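Local coordinates for type III secretion system effector HopBA1 (Pseudomonas syringae pv. aptata, PDB 5T09), which acts as a virulence factor recognised by the Arabidopsis resistance protein RBA1, whose self-association it enhances and which then triggers plant cell death, at residues Arg94-Leu97 with Ala103-His106. Numbering follows the deposited sequence.
Sequences REAL and AVKH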
ATOM      1  N   ARG A  94      -6.623  -5.577 -15.419  1.00 57.12           N
ATOM      2  CA  ARG A  94      -7.364  -4.436 -15.942  1.00 73.65           C
ATOM      3  C   ARG A  94      -8.730  -4.857 -16.467  1.00 66.43           C
ATOM      4  O   ARG A  94      -9.688  -4.079 -16.399  1.00 68.59           O
ATOM      5  CB  ARG A  94      -6.552  -3.743 -17.038  1.00100.56           C
ATOM      6  CG  ARG A  94      -7.178  -2.456 -17.552  1.00110.32           C
ATOM      7  CD  ARG A  94      -6.133  -1.486 -18.095  1.00115.14           C
ATOM      8  NE  ARG A  94      -5.304  -2.074 -19.146  1.00117.99           N
ATOM      9  CZ  ARG A  94      -4.075  -2.559 -18.971  1.00114.76           C
ATOM     10  NH1 ARG A  94      -3.494  -2.539 -17.777  1.00103.01           N
ATOM     11  NH2 ARG A  94      -3.418  -3.067 -20.005  1.00122.54           N
ATOM     12  N   GLU A  95      -8.844  -6.082 -16.986  1.00 63.01           N
ATOM     13  CA  GLU A  95     -10.144  -6.589 -17.413  1.00 71.35           C
ATOM     14  C   GLU A  95     -11.064  -6.795 -16.216  1.00 62.91           C
ATOM     15  O   GLU A  95     -12.236  -6.402 -16.245  1.00 66.54           O
ATOM     16  CB  GLU A  95      -9.969  -7.896 -18.187  1.00151.46           C
ATOM     17  CG  GLU A  95      -9.215  -7.745 -19.494  1.00144.30           C
ATOM     18  CD  GLU A  95      -9.071  -9.057 -20.236  1.00120.33           C
ATOM     19  OE1 GLU A  95      -9.324 -10.119 -19.628  1.00102.99           O
ATOM     20  OE2 GLU A  95      -8.707  -9.027 -21.430  1.00117.94           O
ATOM     21  N   ALA A  96     -10.547  -7.415 -15.153  1.00 58.07           N
ATOM     22  CA  ALA A  96     -11.343  -7.595 -13.943  1.00 58.47           C
ATOM     23  C   ALA A  96     -11.773  -6.253 -13.370  1.00 59.18           C
ATOM     24  O   ALA A  96     -12.927  -6.083 -12.960  1.00 57.05           O
ATOM     25  CB  ALA A  96     -10.545  -8.384 -12.906  1.00 48.78           C
ATOM     26  N   LEU A  97     -10.855  -5.285 -13.343  1.00 55.54           N
ATOM     27  CA  LEU A  97     -11.155  -3.984 -12.762  1.00 58.18           C
ATOM     28  C   LEU A  97     -12.344  -3.323 -13.448  1.00 74.66           C
ATOM     29  O   LEU A  97     -13.072  -2.547 -12.818  1.00 73.01           O
ATOM     30  CB  LEU A  97      -9.914  -3.094 -12.849  1.00 65.29           C
ATOM     31  CG  LEU A  97      -9.683  -2.024 -11.780  1.00 55.57           C
ATOM     32  CD1 LEU A  97      -9.753  -2.593 -10.371  1.00 53.24           C
ATOM     33  CD2 LEU A  97      -8.327  -1.384 -12.016  1.00 58.96           C
ATOM     34  N   ALA A 103     -15.528  -9.280  -9.943  1.00 62.11           N
ATOM     35  CA  ALA A 103     -14.480  -9.850 -10.783  1.00 60.54           C
ATOM     36  C   ALA A 103     -13.109  -9.715 -10.130  1.00 55.03           C
ATOM     37  O   ALA A 103     -12.295 -10.644 -10.186  1.00 58.43           O
ATOM     38  CB  ALA A 103     -14.489  -9.177 -12.155  1.00 62.80           C
ATOM     39  N   VAL A 104     -12.830  -8.567  -9.512  1.00 56.45           N
ATOM     40  CA  VAL A 104     -11.527  -8.359  -8.882  1.00 53.07           C
ATOM     41  C   VAL A 104     -11.315  -9.366  -7.758  1.00 46.69           C
ATOM     42  O   VAL A 104     -10.222  -9.924  -7.601  1.00 49.32           O
ATOM     43  CB  VAL A 104     -11.407  -6.908  -8.380  1.00 48.93           C
ATOM     44  CG1 VAL A 104     -10.142  -6.716  -7.541  1.00 46.57           C
ATOM     45  CG2 VAL A 104     -11.409  -5.941  -9.558  1.00 56.47           C
ATOM     46  N   LYS A 105     -12.352  -9.612  -6.959  1.00 45.16           N
ATOM     47  CA  LYS A 105     -12.221 -10.539  -5.838  1.00 47.99           C
ATOM     48  C   LYS A 105     -11.840 -11.932  -6.326  1.00 52.10           C
ATOM     49  O   LYS A 105     -10.915 -12.559  -5.794  1.00 50.25           O
ATOM     50  CB  LYS A 105     -13.528 -10.574  -5.044  1.00 50.31           C
ATOM     51  CG  LYS A 105     -13.487 -11.428  -3.785  1.00 52.09           C
ATOM     52  CD  LYS A 105     -14.829 -11.406  -3.071  1.00 56.56           C
ATOM     53  CE  LYS A 105     -14.854 -12.341  -1.873  1.00 55.91           C
ATOM     54  NZ  LYS A 105     -16.222 -12.468  -1.300  1.00 54.10           N
ATOM     55  N   HIS A 106     -12.539 -12.429  -7.348  1.00 45.45           N
ATOM     56  CA  HIS A 106     -12.218 -13.744  -7.897  1.00 54.60           C
ATOM     57  C   HIS A 106     -10.801 -13.784  -8.456  1.00 52.27           C
ATOM     58  O   HIS A 106     -10.125 -14.814  -8.365  1.00 54.39           O
ATOM     59  CB  HIS A 106     -13.228 -14.116  -8.984  1.00 72.88           C
ATOM     60  CG  HIS A 106     -13.395 -15.591  -9.177  1.00108.36           C
ATOM     61  ND1 HIS A 106     -14.119 -16.378  -8.307  1.00121.31           N
ATOM     62  CD2 HIS A 106     -12.938 -16.423 -10.144  1.00119.87           C
ATOM     63  CE1 HIS A 106     -14.099 -17.631  -8.727  1.00130.13           C
ATOM     64  NE2 HIS A 106     -13.388 -17.685  -9.840  1.00128.94           N
TER
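With chi1 at 172°, V104 sets CG1 anti to its backbone N and CG2 anti to its carbonyl carbon, and CG2 is the branch that meets L97. The leucine has chi1 -150° and chi2 52°; although its CB starts away from segment 103-106, this bend brings CD1 back to 3.8 Å from V104 CG2. The two side chains lie alongside each other, pointing the same way. V104 CG2 also rests on backbone, 3.8 Å from L97 CA and 3.7 Å from A96 O.

Beside this pair the helices meet through two alanines directed at each other. The CA atoms of A96 and A103 are 5.0 Å apart and their CB atoms 4.1 Å, a close approach that methyl-sized side chains permit. A103 CB sits 3.6 Å from A96 O, and A96 CB lies 3.9 Å from A103 O, so each methyl touches the opposing main chain.

Helices 90-99 and 101-112 follow one another with a very short connection, forming a helical hairpin. Helix 117-132 continues the packing: L97 touches H131 and V104 touches S124, while K105 forms a salt bridge with D117. No hydrogen bond joins the two segments, so the contact itself is one of van der Waals and apolar packing, without directional polar bonding.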